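Local coordinates for protein mandelate racemase/muconate lactonizing enzyme (Jannaschia sp., PDB 4J3Z) that is of unknown specific reaction but belongs to the enolase superfamily, whose members typically use magnesium to help abstract a proton next to a substrate carboxylate, at residues A223-E227 with H252-P256; L273-R278 with A301-A305; I126-Y131 with L331-A336; E40-A44 with A283-A287. One frame throughout, in Å; residues are numbered along the deposited sequence.

Interaction 1: residues A223-E227 with H252-P256; sequences AKAIE and HTSIP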
loop_
_atom_site.group_PDB
_atom_site.type_symbol
_atom_site.label_atom_id
_atom_site.label_comp_id
_atom_site.label_asym_id
_atom_site.label_seq_id
_atom_site.Cartn_x
_atom_site.Cartn_y
_atom_site.Cartn_z
ATOM N N ALA D 223 -16.695 -13.866 15.563
ATOM C CA ALA D 223 -17.211 -13.891 14.197
ATOM C C ALA D 223 -17.103 -15.285 13.579
ATOM O O ALA D 223 -17.937 -15.677 12.758
ATOM C CB ALA D 223 -16.472 -12.873 13.348
ATOM N N LYS D 224 -16.092 -16.008 13.990
ATOM C CA LYS D 224 -15.850 -17.372 13.605
ATOM C C LYS D 224 -16.854 -18.386 14.121
ATOM O O LYS D 224 -17.129 -19.359 13.465
ATOM C CB LYS D 224 -14.396 -17.797 13.860
ATOM C CG LYS D 224 -13.415 -17.444 12.761
ATOM C CD LYS D 224 -14.048 -17.584 11.402
ATOM C CE LYS D 224 -13.585 -16.563 10.407
ATOM N NZ LYS D 224 -13.619 -17.012 9.009
ATOM N N ALA D 225 -17.379 -18.135 15.311
ATOM C CA ALA D 225 -18.374 -19.037 15.926
ATOM C C ALA D 225 -19.760 -18.822 15.351
ATOM O O ALA D 225 -20.549 -19.766 15.243
ATOM C CB ALA D 225 -18.411 -18.867 17.432
ATOM N N ILE D 226 -20.063 -17.584 14.981
ATOM C CA ILE D 226 -21.396 -17.254 14.486
ATOM C C ILE D 226 -21.551 -17.266 12.962
ATOM O O ILE D 226 -22.668 -17.191 12.460
ATOM C CB ILE D 226 -21.905 -15.922 15.065
ATOM C CG1 ILE D 226 -20.977 -14.766 14.648
ATOM C CG2 ILE D 226 -22.062 -16.049 16.581
ATOM C CD1 ILE D 226 -21.432 -13.392 15.102
ATOM N N GLU D 227 -20.448 -17.389 12.228
ATOM C CA GLU D 227 -20.526 -17.452 10.766
ATOM C C GLU D 227 -21.466 -18.521 10.211
ATOM O O GLU D 227 -22.290 -18.203 9.339
ATOM C CB GLU D 227 -19.151 -17.617 10.141
ATOM C CG GLU D 227 -18.557 -16.329 9.616
ATOM C CD GLU D 227 -17.104 -16.502 9.269
ATOM O OE1 GLU D 227 -16.658 -17.667 9.226
ATOM O OE2 GLU D 227 -16.416 -15.484 9.049
ATOM N N HIS D 252 -10.885 -10.760 8.101
ATOM C CA HIS D 252 -10.969 -12.115 8.647
ATOM C C HIS D 252 -12.373 -12.718 8.727
ATOM O O HIS D 252 -12.528 -13.879 9.079
ATOM C CB HIS D 252 -10.390 -12.115 10.056
ATOM C CG HIS D 252 -8.903 -12.245 10.101
ATOM N ND1 HIS D 252 -8.055 -11.178 9.896
ATOM C CD2 HIS D 252 -8.113 -13.315 10.343
ATOM C CE1 HIS D 252 -6.805 -11.589 10.007
ATOM N NE2 HIS D 252 -6.814 -12.882 10.279
ATOM N N THR D 253 -13.400 -11.917 8.497
ATOM C CA THR D 253 -14.734 -12.485 8.563
ATOM C C THR D 253 -15.530 -12.135 7.325
ATOM O O THR D 253 -15.348 -11.063 6.740
ATOM C CB THR D 253 -15.490 -12.161 9.884
ATOM O OG1 THR D 253 -16.600 -13.058 10.030
ATOM C CG2 THR D 253 -15.994 -10.725 9.920
ATOM N N SER D 254 -16.376 -13.079 6.921
ATOM C CA SER D 254 -17.273 -12.924 5.792
ATOM C C SER D 254 -18.560 -12.206 6.193
ATOM O O SER D 254 -19.438 -11.994 5.351
ATOM C CB SER D 254 -17.621 -14.301 5.231
ATOM O OG SER D 254 -18.276 -15.083 6.213
ATOM N N ILE D 255 -18.685 -11.864 7.479
ATOM C CA ILE D 255 -19.888 -11.209 7.992
ATOM C C ILE D 255 -19.758 -9.703 7.814
ATOM O O ILE D 255 -18.831 -9.108 8.349
ATOM C CB ILE D 255 -20.118 -11.497 9.492
ATOM C CG1 ILE D 255 -20.257 -13.004 9.747
ATOM C CG2 ILE D 255 -21.352 -10.752 9.994
ATOM C CD1 ILE D 255 -20.054 -13.383 11.198
ATOM N N PRO D 256 -20.685 -9.076 7.068
ATOM C CA PRO D 256 -20.658 -7.618 6.911
ATOM C C PRO D 256 -20.509 -6.889 8.254
ATOM O O PRO D 256 -21.072 -7.330 9.258
ATOM C CB PRO D 256 -22.019 -7.289 6.271
ATOM C CG PRO D 256 -22.736 -8.595 6.076
ATOM C CD PRO D 256 -21.756 -9.706 6.277
#
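A223, near the end of helix 216-226, faces T253 and I255 in the loop that leads from helix 246-252 to strand 257-259. This is helix-end packing on the outside of the (beta/alpha) barrel of the enolase superfamily. The A223 methyl lies against the T253 hydroxyl, CB to OG1 3.3 Å. A223 O lies 3.5 Å from I255 CD1.

K224 takes a bent path toward the loop. K224 CE comes within 3.2 Å of H252 O. K224 NZ makes a salt bridge inside its own segment, 3.1 Å from E227 OE1, on the syn lone pair of that oxygen. K224 also packs on S254 of the third subunit. The H252 ring turns to that subunit too: in the conformer given, H252 NE2 bonds A250 O of the third subunit.

I226 has CG1 between its backbone N and carbonyl carbon (chi1 61°). I226 CG1 then touches I255 CD1 at 3.8 Å, and the two side chains cross at about a right angle. I226 also rests on S189 and C193 of helix 183-200.

E227 carries the polar part of the contact. Its CG packs on I255 CD1, while the carboxylate reaches on to the loop. With OE1 taken by K224, bonds at both oxygens probably limit its rotation. E227 OE2 accepts two bonds from opposite faces of its plane. T253 OG1 donates to E227 OE2 at 2.6 Å on the anti side, and S254 N comes to the same OE2 from above the plane at 3.2 Å, with an N-H...O angle of 164°.

Interaction 2: residues L273-R278 with A301-A305; sequences LHHGAR and AAFGA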
loop_
_atom_site.group_PDB
_atom_site.type_symbol
_atom_site.label_atom_id
_atom_site.label_comp_id
_atom_site.label_asym_id
_atom_site.label_seq_id
_atom_site.Cartn_x
_atom_site.Cartn_y
_atom_site.Cartn_z
ATOM N N LEU D 273 -15.636 3.848 6.784
ATOM C CA LEU D 273 -15.822 3.357 5.422
ATOM C C LEU D 273 -14.488 2.981 4.789
ATOM O O LEU D 273 -14.396 1.988 4.062
ATOM C CB LEU D 273 -16.559 4.390 4.578
ATOM C CG LEU D 273 -18.055 4.547 4.871
ATOM C CD1 LEU D 273 -18.607 5.727 4.094
ATOM C CD2 LEU D 273 -18.843 3.281 4.553
ATOM N N HIS D 274 -13.460 3.771 5.077
ATOM C CA HIS D 274 -12.132 3.470 4.559
ATOM C C HIS D 274 -11.532 2.229 5.209
ATOM O O HIS D 274 -10.632 1.598 4.631
ATOM C CB HIS D 274 -11.195 4.669 4.691
ATOM C CG HIS D 274 -11.121 5.510 3.452
ATOM N ND1 HIS D 274 -11.163 6.889 3.481
ATOM C CD2 HIS D 274 -11.007 5.165 2.149
ATOM C CE1 HIS D 274 -11.081 7.355 2.248
ATOM N NE2 HIS D 274 -10.986 6.330 1.421
ATOM N N HIS D 275 -12.054 1.850 6.377
ATOM C CA HIS D 275 -11.496 0.725 7.108
ATOM C C HIS D 275 -12.308 -0.559 7.034
ATOM O O HIS D 275 -11.961 -1.547 7.685
ATOM C CB HIS D 275 -11.183 1.116 8.559
ATOM C CG HIS D 275 -9.869 1.815 8.723
ATOM N ND1 HIS D 275 -9.768 3.107 9.195
ATOM C CD2 HIS D 275 -8.603 1.408 8.462
ATOM C CE1 HIS D 275 -8.494 3.460 9.229
ATOM N NE2 HIS D 275 -7.768 2.448 8.788
ATOM N N GLY D 276 -13.372 -0.558 6.239
ATOM C CA GLY D 276 -14.047 -1.798 5.898
ATOM C C GLY D 276 -15.483 -2.000 6.345
ATOM O O GLY D 276 -16.120 -2.978 5.943
ATOM N N ALA D 277 -16.004 -1.104 7.178
ATOM C CA ALA D 277 -17.414 -1.170 7.523
ATOM C C ALA D 277 -18.215 -0.998 6.245
ATOM O O ALA D 277 -17.886 -0.152 5.420
ATOM C CB ALA D 277 -17.780 -0.090 8.532
ATOM N N ARG D 278 -19.257 -1.808 6.070
ATOM C CA ARG D 278 -20.116 -1.658 4.895
ATOM C C ARG D 278 -21.542 -1.328 5.282
ATOM O O ARG D 278 -22.407 -1.140 4.420
ATOM C CB ARG D 278 -20.043 -2.895 3.988
ATOM C CG ARG D 278 -18.747 -3.016 3.179
ATOM C CD ARG D 278 -18.596 -1.878 2.169
ATOM N NE ARG D 278 -17.252 -1.814 1.578
ATOM C CZ ARG D 278 -16.259 -1.056 2.039
ATOM N NH1 ARG D 278 -16.454 -0.280 3.099
ATOM N NH2 ARG D 278 -15.074 -1.059 1.431
ATOM N N ALA D 301 -22.773 5.108 -0.184
ATOM C CA ALA D 301 -22.925 4.744 -1.590
ATOM C C ALA D 301 -21.612 4.766 -2.401
ATOM O O ALA D 301 -21.392 3.897 -3.246
ATOM C CB ALA D 301 -23.968 5.630 -2.242
ATOM N N ALA D 302 -20.750 5.749 -2.137
ATOM C CA ALA D 302 -19.425 5.832 -2.759
ATOM C C ALA D 302 -18.534 4.607 -2.496
ATOM O O ALA D 302 -17.601 4.332 -3.264
ATOM C CB ALA D 302 -18.719 7.093 -2.299
ATOM N N PHE D 303 -18.824 3.894 -1.407
ATOM C CA PHE D 303 -18.094 2.691 -1.001
ATOM C C PHE D 303 -18.916 1.414 -1.196
ATOM O O PHE D 303 -18.535 0.329 -0.720
ATOM C CB PHE D 303 -17.682 2.805 0.472
ATOM C CG PHE D 303 -16.487 3.693 0.704
ATOM C CD1 PHE D 303 -15.199 3.177 0.636
ATOM C CD2 PHE D 303 -16.651 5.036 1.007
ATOM C CE1 PHE D 303 -14.100 3.988 0.855
ATOM C CE2 PHE D 303 -15.557 5.850 1.224
ATOM C CZ PHE D 303 -14.282 5.331 1.146
ATOM N N GLY D 304 -20.047 1.541 -1.886
ATOM C CA GLY D 304 -20.975 0.422 -2.079
ATOM C C GLY D 304 -21.582 -0.027 -0.765
ATOM O O GLY D 304 -22.090 -1.153 -0.657
ATOM N N ALA D 305 -21.530 0.857 0.232
ATOM C CA ALA D 305 -22.058 0.574 1.567
ATOM C C ALA D 305 -23.533 0.953 1.687
ATOM O O ALA D 305 -24.090 1.591 0.788
ATOM C CB ALA D 305 -21.228 1.293 2.625
#
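R278 and A305 bring their CA atoms to 4.5 Å where two successive segments of the chain turn from helix toward barrel strand, and L273 and F303 lie wider apart at the helix ends. Each helix finishes in a Schellman motif, with G276 and G304 at positive phi.

The F303 ring packs between L273 and H274. L273 CB sits over one face, 3.8 Å from the F303 ring centroid, as a CH-pi contact. The edge of F303 points into the face of the H274 ring in a T-shaped stack, centroids 4.9 Å apart and planes at 88°. H274 was modelled in two positions, so this stack belongs to one of them. Nearer the strand, L273 CD2 meets A305 CB at 3.7 Å.

R278 bends at chi2 (-65°) and folds back over its own turn. R278 NH1 donates to L273 O at 3.2 Å, nearly straight at 165° and on a lone pair. R278 NH1 also reaches A277 O at 2.7 Å, from above that carbonyl plane. F303 O lies over one guanidinium face, and R278 O is 3.2 Å from A305 CB. NE makes a salt bridge to E248 of the second subunit. A leucine in place of R278 would probably leave the L273 and A277 carbonyls without this donor and that E248 without its charge mate.

No hydrogen bond joins the two segments directly. Cohesion is mainly apolar and aromatic, with the arginine packing over the F303 carbonyl while its bonds serve its own helix end and the subunit interface.

Interaction 3: residues I126-Y131 with L331-A336; sequences IRAYTY and LLMVEA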
loop_
_atom_site.group_PDB
_atom_site.type_symbol
_atom_site.label_atom_id
_atom_site.label_comp_id
_atom_site.label_asym_id
_atom_site.label_seq_id
_atom_site.Cartn_x
_atom_site.Cartn_y
_atom_site.Cartn_z
ATOM N N ILE D 126 -40.431 1.227 4.090
ATOM C CA ILE D 126 -39.075 1.093 4.607
ATOM C C ILE D 126 -38.963 -0.121 5.520
ATOM O O ILE D 126 -39.803 -0.322 6.406
ATOM C CB ILE D 126 -38.637 2.413 5.293
ATOM C CG1 ILE D 126 -37.862 3.282 4.302
ATOM C CG2 ILE D 126 -37.822 2.178 6.551
ATOM C CD1 ILE D 126 -38.745 4.118 3.407
ATOM N N ARG D 127 -37.935 -0.935 5.278
ATOM C CA ARG D 127 -37.727 -2.169 6.025
ATOM C C ARG D 127 -37.290 -1.841 7.435
ATOM O O ARG D 127 -36.480 -0.929 7.644
ATOM C CB ARG D 127 -36.703 -3.068 5.334
ATOM C CG ARG D 127 -36.689 -4.507 5.841
ATOM C CD ARG D 127 -35.732 -5.361 5.029
ATOM N NE ARG D 127 -35.206 -6.489 5.789
ATOM C CZ ARG D 127 -34.107 -7.160 5.460
ATOM N NH1 ARG D 127 -33.409 -6.812 4.382
ATOM N NH2 ARG D 127 -33.698 -8.177 6.213
ATOM N N ALA D 128 -37.848 -2.571 8.399
ATOM C CA ALA D 128 -37.620 -2.313 9.819
ATOM C C ALA D 128 -37.247 -3.581 10.581
ATOM O O ALA D 128 -37.712 -4.678 10.253
ATOM C CB ALA D 128 -38.861 -1.685 10.436
ATOM N N TYR D 129 -36.407 -3.428 11.600
ATOM C CA TYR D 129 -36.153 -4.518 12.543
ATOM C C TYR D 129 -36.397 -4.076 13.979
ATOM O O TYR D 129 -36.850 -2.962 14.217
ATOM C CB TYR D 129 -34.738 -5.074 12.383
ATOM C CG TYR D 129 -33.613 -4.159 12.856
ATOM C CD1 TYR D 129 -33.189 -4.165 14.187
ATOM C CD2 TYR D 129 -32.958 -3.312 11.963
ATOM C CE1 TYR D 129 -32.155 -3.348 14.611
ATOM C CE2 TYR D 129 -31.922 -2.497 12.378
ATOM C CZ TYR D 129 -31.521 -2.520 13.699
ATOM O OH TYR D 129 -30.496 -1.705 14.116
ATOM N N THR D 130 -36.097 -4.964 14.926
ATOM C CA THR D 130 -36.234 -4.673 16.349
ATOM C C THR D 130 -35.231 -5.497 17.182
ATOM O O THR D 130 -34.673 -6.483 16.699
ATOM C CB THR D 130 -37.687 -4.932 16.809
ATOM O OG1 THR D 130 -37.831 -4.636 18.203
ATOM C CG2 THR D 130 -38.093 -6.374 16.541
ATOM N N TYR D 131 -34.980 -5.070 18.419
ATOM C CA TYR D 131 -34.337 -5.937 19.409
ATOM C C TYR D 131 -35.281 -7.105 19.725
ATOM O O TYR D 131 -36.467 -7.041 19.405
ATOM C CB TYR D 131 -34.035 -5.162 20.695
ATOM C CG TYR D 131 -32.572 -4.882 20.960
ATOM C CD1 TYR D 131 -31.724 -5.887 21.430
ATOM C CD2 TYR D 131 -32.040 -3.596 20.776
ATOM C CE1 TYR D 131 -30.384 -5.632 21.682
ATOM C CE2 TYR D 131 -30.705 -3.329 21.037
ATOM C CZ TYR D 131 -29.878 -4.351 21.482
ATOM O OH TYR D 131 -28.550 -4.095 21.738
ATOM N N LEU D 331 -30.605 2.543 1.591
ATOM C CA LEU D 331 -31.159 2.165 2.888
ATOM C C LEU D 331 -31.332 0.652 3.011
ATOM O O LEU D 331 -31.953 0.022 2.158
ATOM C CB LEU D 331 -32.511 2.841 3.129
ATOM C CG LEU D 331 -33.051 2.580 4.541
ATOM C CD1 LEU D 331 -32.523 3.623 5.520
ATOM C CD2 LEU D 331 -34.564 2.556 4.532
ATOM N N LEU D 332 -30.778 0.076 4.073
ATOM C CA LEU D 332 -31.041 -1.324 4.388
ATOM C C LEU D 332 -32.254 -1.473 5.324
ATOM O O LEU D 332 -33.230 -2.136 4.964
ATOM C CB LEU D 332 -29.797 -1.999 4.955
ATOM C CG LEU D 332 -29.934 -3.454 5.401
ATOM C CD1 LEU D 332 -30.192 -4.399 4.236
ATOM C CD2 LEU D 332 -28.691 -3.851 6.173
ATOM N N MET D 333 -32.199 -0.856 6.507
ATOM C CA MET D 333 -33.318 -0.899 7.467
ATOM C C MET D 333 -33.172 0.095 8.607
ATOM O O MET D 333 -32.059 0.400 9.040
ATOM C CB MET D 333 -33.507 -2.311 8.051
ATOM C CG MET D 333 -32.272 -2.900 8.725
ATOM S SD MET D 333 -32.424 -4.646 9.143
ATOM C CE MET D 333 -31.859 -5.417 7.632
ATOM N N VAL D 334 -34.311 0.598 9.083
ATOM C CA VAL D 334 -34.381 1.375 10.321
ATOM C C VAL D 334 -34.507 0.451 11.539
ATOM O O VAL D 334 -35.269 -0.510 11.514
ATOM C CB VAL D 334 -35.582 2.353 10.331
ATOM C CG1 VAL D 334 -35.367 3.505 9.360
ATOM C CG2 VAL D 334 -36.890 1.626 10.030
ATOM N N GLU D 335 -33.736 0.743 12.587
ATOM C CA GLU D 335 -33.902 0.131 13.910
ATOM C C GLU D 335 -35.146 0.711 14.541
ATOM O O GLU D 335 -35.338 1.935 14.506
ATOM C CB GLU D 335 -32.701 0.463 14.795
ATOM C CG GLU D 335 -32.682 -0.200 16.168
ATOM C CD GLU D 335 -31.354 -0.002 16.890
ATOM O OE1 GLU D 335 -30.775 1.105 16.800
ATOM O OE2 GLU D 335 -30.877 -0.952 17.545
ATOM N N ALA D 336 -35.998 -0.140 15.111
ATOM C CA ALA D 336 -37.243 0.360 15.717
ATOM C C ALA D 336 -37.407 -0.033 17.182
ATOM O O ALA D 336 -36.913 -1.072 17.602
ATOM C CB ALA D 336 -38.452 -0.093 14.906
HETATM O O HOH W 1 -35.164 -2.308 19.245
#
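A128 sits beside V334 and Y129 beside E335 in neighbouring parallel strands. V334 N donates to R127 O at 3.0 Å, and Y129 N donates to V334 O at 3.1 Å. Y129 O takes a weak, bent bond from A336 N. The strands splay at 41°, and beyond this bond a water bridges Y131 N and A336 O.

The Y129 ring leans over the partner strand. Its CG lies between the backbone N and the carbonyl carbon (chi1 71°), which carries the ring across to E335. E335 CA sits over one face, 3.8 Å from the Y129 ring centroid. M333 SD lies oblique to the Y129 ring, 4.3 Å from its centroid, a Met-aromatic contact. The M333 methyl then covers the R127 guanidinium, with M333 CE over the centre of one face and 3.6 Å from R127 CZ. R127 and M333 run side by side. Among the apolar side chains, I126 CG2 meets V334 CG2 at 3.6 Å.

Outer residues position the charged groups. R127 NH2 makes a salt bridge to D205. E335 OE2 does so to K166, while OE1 accepts from L311 N.

Strand 125-131 lies between 164-167 and 334-336, so its pairing with 334-336 joins the first and last parallel strands of the barrel. Y129 and M333 pack on L207 of strand 205-209, Y129 also meets the W233 ring, and helix 315-327 covers V334 and A336 through W318.

Interaction 4: residues E40-A44 with A283-A287; sequences EVYAA and ALGRA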
loop_
_atom_site.group_PDB
_atom_site.type_symbol
_atom_site.label_atom_id
_atom_site.label_comp_id
_atom_site.label_asym_id
_atom_site.label_seq_id
_atom_site.Cartn_x
_atom_site.Cartn_y
_atom_site.Cartn_z
ATOM N N GLU D 40 -34.499 15.802 18.534
ATOM C CA GLU D 40 -34.019 14.954 19.612
ATOM C C GLU D 40 -32.490 14.852 19.641
ATOM O O GLU D 40 -31.846 14.608 18.612
ATOM C CB GLU D 40 -34.680 13.570 19.542
ATOM C CG GLU D 40 -34.189 12.593 20.589
ATOM C CD GLU D 40 -35.197 11.512 20.950
ATOM O OE1 GLU D 40 -36.225 11.346 20.254
ATOM O OE2 GLU D 40 -34.945 10.820 21.956
ATOM N N VAL D 41 -31.937 15.036 20.839
ATOM C CA VAL D 41 -30.508 14.998 21.092
ATOM C C VAL D 41 -30.109 13.612 21.596
ATOM O O VAL D 41 -30.775 13.024 22.470
ATOM C CB VAL D 41 -30.106 16.061 22.142
ATOM C CG1 VAL D 41 -28.616 16.011 22.456
ATOM C CG2 VAL D 41 -30.526 17.459 21.695
ATOM N N TYR D 42 -29.020 13.091 21.037
ATOM C CA TYR D 42 -28.451 11.842 21.495
ATOM C C TYR D 42 -27.047 12.088 22.034
ATOM O O TYR D 42 -26.072 12.175 21.279
ATOM C CB TYR D 42 -28.471 10.800 20.374
ATOM C CG TYR D 42 -28.334 9.371 20.854
ATOM C CD1 TYR D 42 -29.265 8.810 21.723
ATOM C CD2 TYR D 42 -27.268 8.590 20.440
ATOM C CE1 TYR D 42 -29.128 7.501 22.160
ATOM C CE2 TYR D 42 -27.119 7.286 20.871
ATOM C CZ TYR D 42 -28.049 6.745 21.725
ATOM O OH TYR D 42 -27.892 5.449 22.147
ATOM N N ALA D 43 -26.962 12.227 23.354
ATOM C CA ALA D 43 -25.717 12.575 24.031
ATOM C C ALA D 43 -25.752 12.082 25.470
ATOM O O ALA D 43 -26.700 12.379 26.206
ATOM C CB ALA D 43 -25.517 14.083 24.006
ATOM N N ALA D 44 -24.717 11.349 25.880
ATOM C CA ALA D 44 -24.699 10.783 27.228
ATOM C C ALA D 44 -23.353 10.920 27.949
ATOM O O ALA D 44 -23.151 10.330 29.016
ATOM C CB ALA D 44 -25.168 9.325 27.206
ATOM N N ALA D 283 -26.672 7.405 14.756
ATOM C CA ALA D 283 -27.753 7.897 15.589
ATOM C C ALA D 283 -27.837 9.359 15.208
ATOM O O ALA D 283 -26.893 10.135 15.435
ATOM C CB ALA D 283 -27.428 7.724 17.059
ATOM N N LEU D 284 -28.942 9.729 14.573
ATOM C CA LEU D 284 -29.079 11.070 14.012
ATOM C C LEU D 284 -28.922 12.185 15.041
ATOM O O LEU D 284 -28.410 13.253 14.716
ATOM C CB LEU D 284 -30.391 11.204 13.234
ATOM C CG LEU D 284 -30.321 11.056 11.709
ATOM C CD1 LEU D 284 -29.261 10.064 11.243
ATOM C CD2 LEU D 284 -31.677 10.677 11.140
ATOM N N GLY D 285 -29.335 11.920 16.278
ATOM C CA GLY D 285 -29.230 12.894 17.367
ATOM C C GLY D 285 -27.828 13.091 17.906
ATOM O O GLY D 285 -27.627 13.868 18.838
ATOM N N ARG D 286 -26.867 12.375 17.323
ATOM C CA ARG D 286 -25.444 12.491 17.652
ATOM C C ARG D 286 -24.612 12.830 16.412
ATOM O O ARG D 286 -23.705 13.671 16.475
ATOM C CB ARG D 286 -24.950 11.176 18.265
ATOM C CG ARG D 286 -23.439 10.966 18.266
ATOM C CD ARG D 286 -23.059 9.721 19.045
ATOM N NE ARG D 286 -23.306 9.887 20.475
ATOM C CZ ARG D 286 -23.542 8.891 21.332
ATOM N NH1 ARG D 286 -23.583 7.624 20.919
ATOM N NH2 ARG D 286 -23.755 9.168 22.614
ATOM N N ALA D 287 -24.911 12.155 15.299
ATOM C CA ALA D 287 -24.112 12.237 14.059
ATOM C C ALA D 287 -23.989 13.639 13.470
ATOM O O ALA D 287 -23.036 13.930 12.749
ATOM C CB ALA D 287 -24.664 11.286 13.007
HETATM O O HOH W 2 -23.435 12.681 21.233
HETATM O O HOH W 3 -22.126 11.757 23.612
#
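Y42 and G285 meet at the junction between the N-terminal capping domain and the barrel domain, the two-domain arrangement of the enolase superfamily. Their CA atoms are 4.3 Å apart. Y42 N donates to G285 O at 2.7 Å and 160°. G285 CA lies 3.4 Å from E40 O. A CB at this position would clash with E40 O and Y42 N, which accounts for the glycine.

Y42 turns its side chain toward the barrel, with CG opposite its backbone N (chi1 -161°). Y42 CD2 packs on A283 CB at 3.5 Å. The Y42 ring and the R286 guanidinium cross obliquely, their planes 50° apart. Y42 CD2 stands over the centre of the guanidinium, and Y42 CE2 is 3.6 Å from R286 NH1.

Water completes the polar contact. One molecule, in the guanidinium plane, accepts from R286 NE at 2.9 Å and donates to Y42 O at 2.7 Å. A second accepts from R286 NH2 and, weakly, from A44 N. NH1 donates to E261 O. With a methionine at R286, the first water and the E261 carbonyl are likely to lose their N-H donors, the second water to keep just the weak A44 N bond of the two described, and Y42 CD2 and CE2 to lose the guanidinium they pack against.

The short, weakly bonded helix 284-287 begins here, and A283 O accepts from both R286 N and A287 N. Helix 315-327 flanks the junction: E317 OE2 accepts from G285 N, and the E40 carboxylate accepts from G314 N and E317 N. V41 faces the other way, onto strand 24-31 and helix 48-62.

In the fold
From the N terminus, residues 40-44 of the capping domain come first and pair only later, with 283-287, so interaction 4 closes a long loop between capping domain and barrel. Strand 126-131 opens interaction 3, which 331-336 closes last. Interactions 3 and 4 therefore cross. Interaction 1, between 223-227 and 252-256, falls wholly within both loops. Interaction 2 follows it in series, opening at 273-278 and closing at 301-305; it lies within the loop that interaction 3 closes and crosses interaction 4. Interactions 1 and 2 tie successive helix ends on one side of the chain, about 18 Å apart between centres, and both touch the second subunit. Interaction 3 closes the barrel.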